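Histone-lysine N-methyltransferase, H3 lysine-9 specific SUVH4 (Arabidopsis thaliana, PDB 4QEO) methylates histone H3 at a lysine whose modification marks epigenetic repression, and binds methylated DNA, so linking DNA methylation to histone methylation in gene silencing. Local coordinates at residues A[152-156]-A[204-208]; A[241-245]-A[264-268]; A[285-289]-A[474-478]. All coordinates share one frame; numbering follows the deposited sequence.

Contact 1. Residues A[152-156]-A[204-208]; sequences NLALK and VYKYR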
ATOM      1  N   ASN A 152     -20.198 -24.149  10.012  1.00 24.16           N
ATOM      2  CA  ASN A 152     -19.872 -25.390  10.637  1.00 23.87           C
ATOM      3  C   ASN A 152     -20.187 -26.604   9.763  1.00 25.03           C
ATOM      4  O   ASN A 152     -19.367 -27.447   9.608  1.00 21.54           O
ATOM      5  CB  ASN A 152     -20.549 -25.477  11.992  1.00 22.28           C
ATOM      6  CG  ASN A 152     -20.209 -24.307  12.907  1.00 28.20           C
ATOM      7  OD1 ASN A 152     -19.273 -23.594  12.697  1.00 24.29           O
ATOM      8  ND2 ASN A 152     -20.995 -24.136  13.922  1.00 25.82           N
ATOM      9  N   LEU A 153     -21.352 -26.619   9.139  1.00 23.39           N
ATOM     10  CA  LEU A 153     -21.715 -27.637   8.161  1.00 25.24           C
ATOM     11  C   LEU A 153     -20.771 -27.565   6.937  1.00 22.28           C
ATOM     12  O   LEU A 153     -20.330 -28.596   6.407  1.00 21.85           O
ATOM     13  CB  LEU A 153     -23.189 -27.470   7.755  1.00 19.44           C
ATOM     14  CG  LEU A 153     -23.707 -28.444   6.694  1.00 21.69           C
ATOM     15  CD1 LEU A 153     -23.591 -29.921   7.167  1.00 22.28           C
ATOM     16  CD2 LEU A 153     -25.149 -28.082   6.303  1.00 27.13           C
ATOM     17  N   ALA A 154     -20.443 -26.342   6.522  1.00 21.96           N
ATOM     18  CA  ALA A 154     -19.582 -26.110   5.362  1.00 19.43           C
ATOM     19  C   ALA A 154     -18.175 -26.679   5.572  1.00 21.34           C
ATOM     20  O   ALA A 154     -17.607 -27.360   4.681  1.00 23.15           O
ATOM     21  CB  ALA A 154     -19.525 -24.588   5.033  1.00 18.70           C
ATOM     22  N   LEU A 155     -17.611 -26.408   6.749  1.00 20.49           N
ATOM     23  CA  LEU A 155     -16.301 -26.979   7.125  1.00 18.08           C
ATOM     24  C   LEU A 155     -16.377 -28.495   7.250  1.00 23.38           C
ATOM     25  O   LEU A 155     -15.433 -29.217   6.887  1.00 22.14           O
ATOM     26  CB  LEU A 155     -15.805 -26.370   8.438  1.00 18.21           C
ATOM     27  CG  LEU A 155     -15.321 -24.905   8.326  1.00 20.77           C
ATOM     28  CD1 LEU A 155     -15.092 -24.320   9.717  1.00 18.26           C
ATOM     29  CD2 LEU A 155     -14.040 -24.866   7.506  1.00 19.95           C
ATOM     30  N   LYS A 156     -17.498 -28.995   7.770  1.00 20.07           N
ATOM     31  CA  LYS A 156     -17.676 -30.457   7.825  1.00 19.26           C
ATOM     32  C   LYS A 156     -17.613 -31.074   6.426  1.00 24.37           C
ATOM     33  O   LYS A 156     -16.976 -32.114   6.207  1.00 23.48           O
ATOM     34  CB  LYS A 156     -19.000 -30.808   8.534  1.00 19.29           C
ATOM     35  CG  LYS A 156     -19.668 -32.132   8.105  1.00 19.43           C
ATOM     36  CD  LYS A 156     -21.013 -32.311   8.885  1.00 24.28           C
ATOM     37  CE  LYS A 156     -21.934 -33.401   8.291  1.00 22.73           C
ATOM     38  NZ  LYS A 156     -21.384 -34.764   8.496  1.00 26.23           N
ATOM     39  N   VAL A 204     -19.252 -26.483  21.608  1.00 25.85           N
ATOM     40  CA  VAL A 204     -18.609 -25.923  20.433  1.00 20.71           C
ATOM     41  C   VAL A 204     -18.195 -27.024  19.469  1.00 22.11           C
ATOM     42  O   VAL A 204     -17.927 -28.169  19.869  1.00 25.82           O
ATOM     43  CB  VAL A 204     -17.363 -25.103  20.772  1.00 18.83           C
ATOM     44  CG1 VAL A 204     -17.758 -23.860  21.551  1.00 23.19           C
ATOM     45  CG2 VAL A 204     -16.316 -25.964  21.496  1.00 18.70           C
ATOM     46  N   TYR A 205     -18.193 -26.675  18.190  1.00 20.85           N
ATOM     47  CA  TYR A 205     -17.624 -27.533  17.167  1.00 22.97           C
ATOM     48  C   TYR A 205     -16.186 -27.102  17.012  1.00 22.13           C
ATOM     49  O   TYR A 205     -15.879 -25.934  17.125  1.00 23.14           O
ATOM     50  CB  TYR A 205     -18.418 -27.431  15.862  1.00 24.17           C
ATOM     51  CG  TYR A 205     -19.700 -28.207  16.011  1.00 27.70           C
ATOM     52  CD1 TYR A 205     -20.848 -27.607  16.549  1.00 33.45           C
ATOM     53  CD2 TYR A 205     -19.740 -29.559  15.719  1.00 30.21           C
ATOM     54  CE1 TYR A 205     -22.020 -28.341  16.742  1.00 32.88           C
ATOM     55  CE2 TYR A 205     -20.892 -30.298  15.905  1.00 35.67           C
ATOM     56  CZ  TYR A 205     -22.026 -29.686  16.414  1.00 38.97           C
ATOM     57  OH  TYR A 205     -23.158 -30.426  16.596  1.00 39.69           O
ATOM     58  N   LYS A 206     -15.298 -28.061  16.799  1.00 23.21           N
ATOM     59  CA  LYS A 206     -13.879 -27.778  16.674  1.00 22.82           C
ATOM     60  C   LYS A 206     -13.404 -28.429  15.397  1.00 23.50           C
ATOM     61  O   LYS A 206     -13.789 -29.564  15.118  1.00 22.25           O
ATOM     62  CB  LYS A 206     -13.088 -28.368  17.868  1.00 22.51           C
ATOM     63  CG  LYS A 206     -13.351 -27.646  19.194  1.00 29.50           C
ATOM     64  CD  LYS A 206     -12.312 -28.055  20.234  1.00 28.83           C
ATOM     65  CE  LYS A 206     -12.056 -26.917  21.189  1.00 38.42           C
ATOM     66  NZ  LYS A 206     -11.212 -27.316  22.348  1.00 39.76           N
ATOM     67  N   TYR A 207     -12.572 -27.703  14.651  1.00 19.34           N
ATOM     68  CA  TYR A 207     -12.109 -28.097  13.334  1.00 21.01           C
ATOM     69  C   TYR A 207     -10.597 -28.142  13.384  1.00 23.33           C
ATOM     70  O   TYR A 207      -9.947 -27.142  13.602  1.00 22.73           O
ATOM     71  CB  TYR A 207     -12.634 -27.131  12.238  1.00 17.94           C
ATOM     72  CG  TYR A 207     -14.145 -27.235  12.164  1.00 18.96           C
ATOM     73  CD1 TYR A 207     -14.945 -26.471  12.995  1.00 16.19           C
ATOM     74  CD2 TYR A 207     -14.754 -28.155  11.322  1.00 20.95           C
ATOM     75  CE1 TYR A 207     -16.332 -26.591  12.981  1.00 20.55           C
ATOM     76  CE2 TYR A 207     -16.153 -28.290  11.303  1.00 17.84           C
ATOM     77  CZ  TYR A 207     -16.920 -27.500  12.145  1.00 22.96           C
ATOM     78  OH  TYR A 207     -18.292 -27.627  12.137  1.00 20.42           O
ATOM     79  N   ARG A 208     -10.042 -29.335  13.227  1.00 18.53           N
ATOM     80  CA  ARG A 208      -8.600 -29.467  13.187  1.00 23.04           C
ATOM     81  C   ARG A 208      -8.143 -29.369  11.735  1.00 19.77           C
ATOM     82  O   ARG A 208      -8.530 -30.211  10.869  1.00 22.07           O
ATOM     83  CB  ARG A 208      -8.180 -30.791  13.814  1.00 23.79           C
ATOM     84  CG  ARG A 208      -6.725 -31.181  13.588  1.00 25.29           C
ATOM     85  CD  ARG A 208      -5.766 -30.318  14.403  1.00 28.89           C
ATOM     86  NE  ARG A 208      -6.242 -30.003  15.757  1.00 30.04           N
ATOM     87  CZ  ARG A 208      -6.131 -30.826  16.800  1.00 37.65           C
ATOM     88  NH1 ARG A 208      -6.580 -30.475  17.999  1.00 33.18           N
ATOM     89  NH2 ARG A 208      -5.585 -32.015  16.641  1.00 39.84           N
TER

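Contact 2. Residues A[241-245]-A[264-268]; sequences VCEDI and PVSPT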
ATOM      1  N   VAL A 241      26.469   1.261   7.212  1.00 73.73           N
ATOM      2  CA  VAL A 241      27.541   1.994   6.570  1.00 75.76           C
ATOM      3  C   VAL A 241      27.472   3.460   6.989  1.00 74.25           C
ATOM      4  O   VAL A 241      28.488   4.148   7.094  1.00 76.87           O
ATOM      5  CB  VAL A 241      27.453   1.845   5.041  1.00 80.21           C
ATOM      6  CG1 VAL A 241      28.382   2.808   4.358  1.00 86.08           C
ATOM      7  CG2 VAL A 241      27.789   0.419   4.634  1.00 82.78           C
ATOM      8  N   CYS A 242      26.259   3.919   7.258  1.00 67.33           N
ATOM      9  CA  CYS A 242      26.027   5.297   7.656  1.00 66.74           C
ATOM     10  C   CYS A 242      24.862   5.329   8.633  1.00 63.36           C
ATOM     11  O   CYS A 242      23.785   4.826   8.332  1.00 60.49           O
ATOM     12  CB  CYS A 242      25.717   6.153   6.423  1.00 66.14           C
ATOM     13  SG  CYS A 242      25.383   7.897   6.755  1.00 69.34           S
ATOM     14  N   GLU A 243      25.084   5.917   9.804  1.00 72.10           N
ATOM     15  CA  GLU A 243      24.067   5.979  10.849  1.00 75.12           C
ATOM     16  C   GLU A 243      22.832   6.790  10.408  1.00 70.60           C
ATOM     17  O   GLU A 243      21.742   6.620  10.959  1.00 68.47           O
ATOM     18  CB  GLU A 243      24.678   6.561  12.133  1.00 86.22           C
ATOM     19  CG  GLU A 243      24.012   6.111  13.431  1.00 95.21           C
ATOM     20  CD  GLU A 243      24.901   5.209  14.283  1.00101.90           C
ATOM     21  OE1 GLU A 243      26.123   5.139  14.021  1.00103.69           O
ATOM     22  OE2 GLU A 243      24.372   4.569  15.217  1.00102.93           O
ATOM     23  N   ASP A 244      23.008   7.648   9.400  1.00 61.97           N
ATOM     24  CA  ASP A 244      21.947   8.544   8.926  1.00 57.25           C
ATOM     25  C   ASP A 244      22.411   9.337   7.707  1.00 56.71           C
ATOM     26  O   ASP A 244      23.196  10.267   7.846  1.00 59.05           O
ATOM     27  CB  ASP A 244      21.553   9.522  10.032  1.00 55.71           C
ATOM     28  CG  ASP A 244      20.499  10.529   9.587  1.00 59.68           C
ATOM     29  OD1 ASP A 244      19.906  10.367   8.500  1.00 55.89           O
ATOM     30  OD2 ASP A 244      20.248  11.487  10.346  1.00 62.15           O
ATOM     31  N   ILE A 245      21.916   8.999   6.521  1.00 56.21           N
ATOM     32  CA  ILE A 245      22.358   9.699   5.312  1.00 54.30           C
ATOM     33  C   ILE A 245      21.971  11.178   5.314  1.00 58.16           C
ATOM     34  O   ILE A 245      22.645  12.004   4.690  1.00 57.37           O
ATOM     35  CB  ILE A 245      21.838   9.040   4.020  1.00 54.77           C
ATOM     36  CG1 ILE A 245      20.311   9.072   3.975  1.00 49.04           C
ATOM     37  CG2 ILE A 245      22.348   7.615   3.911  1.00 57.75           C
ATOM     38  CD1 ILE A 245      19.733   8.809   2.600  1.00 52.12           C
ATOM     39  N   PRO A 264      32.619  -1.350   1.728  1.00125.86           N
ATOM     40  CA  PRO A 264      31.436  -0.590   2.127  1.00119.39           C
ATOM     41  C   PRO A 264      31.539   0.936   2.197  1.00113.78           C
ATOM     42  O   PRO A 264      31.511   1.509   3.280  1.00112.25           O
ATOM     43  CB  PRO A 264      31.167  -1.126   3.522  1.00119.75           C
ATOM     44  CG  PRO A 264      32.518  -1.435   4.046  1.00124.64           C
ATOM     45  CD  PRO A 264      33.342  -1.893   2.885  1.00128.02           C
ATOM     46  N   VAL A 265      31.602   1.590   1.050  1.00108.66           N
ATOM     47  CA  VAL A 265      31.489   3.034   1.000  1.00102.00           C
ATOM     48  C   VAL A 265      30.032   3.369   1.239  1.00 97.76           C
ATOM     49  O   VAL A 265      29.184   2.497   1.143  1.00 95.38           O
ATOM     50  CB  VAL A 265      31.973   3.601  -0.330  1.00 99.67           C
ATOM     51  CG1 VAL A 265      32.917   2.622  -0.994  1.00103.44           C
ATOM     52  CG2 VAL A 265      30.812   3.926  -1.229  1.00 95.25           C
ATOM     53  N   SER A 266      29.757   4.608   1.614  1.00 99.50           N
ATOM     54  CA  SER A 266      28.415   5.021   1.927  1.00 93.69           C
ATOM     55  C   SER A 266      27.899   5.876   0.791  1.00 90.79           C
ATOM     56  O   SER A 266      28.662   6.496   0.102  1.00 92.35           O
ATOM     57  CB  SER A 266      28.409   5.776   3.233  1.00 92.68           C
ATOM     58  OG  SER A 266      27.375   6.704   3.252  1.00 91.93           O
ATOM     59  N   PRO A 267      26.596   5.857   0.581  1.00 80.06           N
ATOM     60  CA  PRO A 267      25.933   6.528  -0.538  1.00 75.79           C
ATOM     61  C   PRO A 267      26.132   8.043  -0.505  1.00 77.66           C
ATOM     62  O   PRO A 267      25.986   8.698  -1.539  1.00 81.24           O
ATOM     63  CB  PRO A 267      24.457   6.182  -0.322  1.00 67.19           C
ATOM     64  CG  PRO A 267      24.351   5.807   1.119  1.00 64.59           C
ATOM     65  CD  PRO A 267      25.635   5.123   1.422  1.00 71.73           C
ATOM     66  N   THR A 268      26.470   8.577   0.667  1.00 83.25           N
ATOM     67  CA  THR A 268      26.648  10.017   0.847  1.00 84.23           C
ATOM     68  C   THR A 268      27.922  10.559   0.195  1.00 87.90           C
ATOM     69  O   THR A 268      28.002  11.740  -0.113  1.00 91.47           O
ATOM     70  CB  THR A 268      26.660  10.400   2.342  1.00 80.89           C
ATOM     71  OG1 THR A 268      27.554   9.528   3.045  1.00 82.33           O
ATOM     72  CG2 THR A 268      25.254  10.287   2.947  1.00 75.49           C
TER

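Contact 3. Residues A[285-289]-A[474-478]; sequences IPKSS and SSHQD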
ATOM      1  N   ILE A 285      12.561  32.376 -11.101  1.00 52.34           N
ATOM      2  CA  ILE A 285      11.622  32.112 -10.016  1.00 55.57           C
ATOM      3  C   ILE A 285      10.296  32.800 -10.308  1.00 53.57           C
ATOM      4  O   ILE A 285      10.229  34.022 -10.350  1.00 51.99           O
ATOM      5  CB  ILE A 285      12.180  32.566  -8.657  1.00 56.79           C
ATOM      6  CG1 ILE A 285      13.599  32.024  -8.474  1.00 58.10           C
ATOM      7  CG2 ILE A 285      11.281  32.087  -7.529  1.00 58.35           C
ATOM      8  CD1 ILE A 285      14.264  32.473  -7.196  1.00 61.53           C
ATOM      9  N   PRO A 286       9.237  32.005 -10.524  1.00 51.48           N
ATOM     10  CA  PRO A 286       7.898  32.487 -10.884  1.00 51.31           C
ATOM     11  C   PRO A 286       7.348  33.409  -9.818  1.00 49.46           C
ATOM     12  O   PRO A 286       7.852  33.383  -8.701  1.00 45.30           O
ATOM     13  CB  PRO A 286       7.060  31.204 -10.905  1.00 51.18           C
ATOM     14  CG  PRO A 286       8.029  30.110 -11.089  1.00 51.77           C
ATOM     15  CD  PRO A 286       9.266  30.544 -10.367  1.00 50.63           C
ATOM     16  N   LYS A 287       6.331  34.198 -10.142  1.00 61.75           N
ATOM     17  CA  LYS A 287       5.684  35.042  -9.143  1.00 61.57           C
ATOM     18  C   LYS A 287       4.985  34.188  -8.089  1.00 53.03           C
ATOM     19  O   LYS A 287       4.412  33.132  -8.407  1.00 50.53           O
ATOM     20  CB  LYS A 287       4.695  36.010  -9.800  1.00 74.46           C
ATOM     21  CG  LYS A 287       3.601  35.346 -10.624  1.00 83.27           C
ATOM     22  CD  LYS A 287       2.587  36.373 -11.124  1.00 91.07           C
ATOM     23  CE  LYS A 287       1.443  35.707 -11.879  1.00 95.93           C
ATOM     24  NZ  LYS A 287       0.341  36.662 -12.174  1.00100.89           N
ATOM     25  N   SER A 288       5.044  34.630  -6.835  1.00 47.22           N
ATOM     26  CA  SER A 288       4.423  33.893  -5.729  1.00 47.30           C
ATOM     27  C   SER A 288       2.908  33.852  -5.867  1.00 45.29           C
ATOM     28  O   SER A 288       2.306  34.812  -6.338  1.00 45.40           O
ATOM     29  CB  SER A 288       4.789  34.525  -4.386  1.00 52.60           C
ATOM     30  OG  SER A 288       6.186  34.483  -4.174  1.00 55.45           O
ATOM     31  N   SER A 289       2.292  32.739  -5.470  1.00 45.21           N
ATOM     32  CA  SER A 289       0.832  32.644  -5.478  1.00 46.69           C
ATOM     33  C   SER A 289       0.226  33.475  -4.351  1.00 50.28           C
ATOM     34  O   SER A 289       0.904  33.807  -3.376  1.00 49.51           O
ATOM     35  CB  SER A 289       0.361  31.184  -5.404  1.00 47.45           C
ATOM     36  OG  SER A 289       1.351  30.363  -4.821  1.00 47.73           O
ATOM     37  N   SER A 474       2.498  25.001  -4.793  1.00 34.70           N
ATOM     38  CA  SER A 474       2.189  25.581  -3.479  1.00 32.89           C
ATOM     39  C   SER A 474       2.720  26.997  -3.362  1.00 36.25           C
ATOM     40  O   SER A 474       2.001  27.903  -2.929  1.00 40.72           O
ATOM     41  CB  SER A 474       2.782  24.737  -2.345  1.00 32.54           C
ATOM     42  OG  SER A 474       4.140  24.398  -2.608  1.00 32.14           O
ATOM     43  N   SER A 475       3.980  27.188  -3.734  1.00 33.10           N
ATOM     44  CA  SER A 475       4.573  28.527  -3.633  1.00 40.29           C
ATOM     45  C   SER A 475       4.351  29.370  -4.881  1.00 37.75           C
ATOM     46  O   SER A 475       4.494  30.586  -4.829  1.00 38.48           O
ATOM     47  CB  SER A 475       6.064  28.459  -3.311  1.00 41.33           C
ATOM     48  OG  SER A 475       6.783  27.944  -4.414  1.00 43.61           O
ATOM     49  N   HIS A 476       4.000  28.728  -5.993  1.00 43.84           N
ATOM     50  CA  HIS A 476       3.695  29.452  -7.231  1.00 45.74           C
ATOM     51  C   HIS A 476       2.791  28.627  -8.152  1.00 45.86           C
ATOM     52  O   HIS A 476       2.410  27.509  -7.816  1.00 48.59           O
ATOM     53  CB  HIS A 476       4.976  29.845  -7.971  1.00 38.39           C
ATOM     54  CG  HIS A 476       5.803  28.671  -8.403  1.00 40.59           C
ATOM     55  ND1 HIS A 476       5.412  27.814  -9.407  1.00 45.41           N
ATOM     56  CD2 HIS A 476       7.001  28.219  -7.967  1.00 44.43           C
ATOM     57  CE1 HIS A 476       6.333  26.880  -9.570  1.00 50.74           C
ATOM     58  NE2 HIS A 476       7.309  27.105  -8.709  1.00 49.84           N
ATOM     59  N   GLN A 477       2.462  29.192  -9.310  1.00 44.69           N
ATOM     60  CA  GLN A 477       1.494  28.604 -10.231  1.00 49.56           C
ATOM     61  C   GLN A 477       2.111  28.271 -11.576  1.00 51.35           C
ATOM     62  O   GLN A 477       1.402  28.153 -12.569  1.00 54.42           O
ATOM     63  CB  GLN A 477       0.337  29.566 -10.472  1.00 55.70           C
ATOM     64  CG  GLN A 477      -1.027  28.996 -10.188  1.00 68.00           C
ATOM     65  CD  GLN A 477      -1.520  29.380  -8.814  1.00 73.37           C
ATOM     66  OE1 GLN A 477      -1.245  28.692  -7.832  1.00 76.26           O
ATOM     67  NE2 GLN A 477      -2.243  30.490  -8.733  1.00 73.25           N
ATOM     68  N   ASP A 478       3.429  28.126 -11.612  1.00 53.97           N
ATOM     69  CA  ASP A 478       4.126  27.792 -12.850  1.00 56.07           C
ATOM     70  C   ASP A 478       4.351  26.279 -12.963  1.00 50.18           C
ATOM     71  O   ASP A 478       5.300  25.730 -12.410  1.00 44.92           O
ATOM     72  CB  ASP A 478       5.450  28.571 -12.937  1.00 51.49           C
ATOM     73  CG  ASP A 478       6.004  28.636 -14.350  1.00 56.35           C
ATOM     74  OD1 ASP A 478       5.781  27.681 -15.121  1.00 58.14           O
ATOM     75  OD2 ASP A 478       6.661  29.648 -14.688  1.00 61.80           O
TER

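Contact 1. Residues A[152-156]-A[204-208]
Leu155 lies over one face of the Tyr207 ring, with CD1 3.8 Å above the plane at the ring centre and CB over the same face, toward CE2. This CB makes a CH-pi contact, 3.9 Å from the ring centroid and 29° off the normal. Leucine suits the place because its length lets CB lie over the CD2 and CE2 side while CD1 reaches the centre. Tyr207 gets there with CG anti to its own carbonyl carbon (chi1 -65°), which carries the ring away from the strand and under the helix. Its hydroxyl reaches the first turn of helix 151-161 and gives a weak hydrogen bond, OH to Asn152 O at 2.8 Å. That carbonyl already accepts from Lys156 N, 3.0 Å away, so the tyrosine adds a second donor to an ordinary helical bond. The arrangement belongs to the SRA domain, whose curved mixed sheet includes strand 203-211; the axes of 152-156 and 204-208 run in roughly the same direction, 32° apart and 9.8 Å at closest. An alanine in place of Tyr207 is likely to leave Leu155 without its aromatic platform, to open a gap between helix and sheet and to cost Asn152 O its weak second donor. The Asn152 amide is held elsewhere, OD1 by Gln131 N and ND2 by Leu147 O, while strand 88-91 touches Asn152 and Leu155 through Ile88.

Contact 2. Residues A[241-245]-A[264-268]
Val241 opens the contact by turning both methyl groups to the loop 264-268. CG2 meets Pro264 CB at 3.9 Å, the two side chains crossing at about a right angle. CG1, anti to the backbone N (chi1 169°), is directed at the backbone of the loop, though its exact position is doubtful because it is modelled too close to Ser266 CB. A beta-branched residue fits here because its two arms can serve neighbouring parts of the loop. Val265 O is buried by the contact and has no polar partner in the model.

Cys242 comes next, its CB 3.6 Å from Ser266 OG. Its sulfur serves its own turn: SG, extended away from the backbone N (chi1 179°), accepts a hydrogen bond from Asp244 N at 3.6 Å, with an angle of 151° at the hydrogen. Across from it, Ser266 OG and Thr268 OG1 are hydrogen-bonded at 2.8 Å, a pairing of two small hydroxyl residues that ties Ser266 to Thr268 within 264-268.

Ile245 adds apolar packing. Its CG2 touches Pro267 CG at 3.9 Å, and its CB lies 3.8 Å from Thr268 CG2, so the threonine methyl faces the isoleucine while its hydroxyl serves Ser266.

Strand 240-242 is an outer strand of a four-stranded mixed sheet, and Val241 and Cys242 both face Ala256 in a classic beta bulge against strand 256-257. Pro267 also packs on Ala256 and lies close to Trp367, which probably binds S-adenosylmethionine, on strand 367-371 at the other edge of the sheet.

Contact 3. Residues A[285-289]-A[474-478]
Pro286 sets its CG over the centre of the His476 imidazole, where a pre-SET loop lies against the loop joining strands 467-473 and 483-488 of the SET domain. This CH-pi contact is the tight part: CG is 3.7 Å from the ring centroid and only 5° off the normal. The same proline carbon meets Asp478 CB at 3.5 Å, so it sits in the corner formed by the ring and the aspartate CB. A proline suits the place, since its compact ring presents CG squarely to a flat partner. His476 takes the position with CG between the backbone N and the carbonyl carbon (chi1 62°), and Asp478 N donates to ND1, nearly in the ring plane, which helps fix the ring's rotation under the proline.

Further along, the backbones join. Ser289 N donates to Ser475 O at 3.1 Å, coming from above the carbonyl plane rather than within it, and Ser288 CA sits 3.4 Å from the same oxygen in a CA-H...O contact. Next to this join, the buried Ser474 OG is hydrogen-bonded to Arg483 NH1.

The outer side is looser. Lys287 points away from the partner loop; Ser288 does so overall, though its CB still brushes Ser475 O. The end of the exposed Gln477 comes nearer, with OE1 3.8 Å from Ser289 CB. The carboxylate of Asp478 is engaged by Arg480 in a salt bridge. Ser289 O accepts a weak hydrogen bond from His337 ND1, close to the zinc-binding Cys338.

Overall arrangement
The contacts follow one another along the chain, each closing before the next opens. Contact 1 belongs to the SRA domain, and its centre lies about 55 Å from that of contact 2 and 65 Å from that of contact 3, on the opposite side of the chain's centre. Contacts 2 and 3 sit in the catalytic half, centres about 36 Å apart, and share no sheet: contact 2 borders the sheet of strands 240-242, 256-257, 357-361 and 367-371 near the bound S-adenosylhomocysteine, whereas contact 3 joins the pre-SET region to a SET loop near the zinc cluster. The separation reflects a protein built of a DNA-reading module and a methyltransferase module.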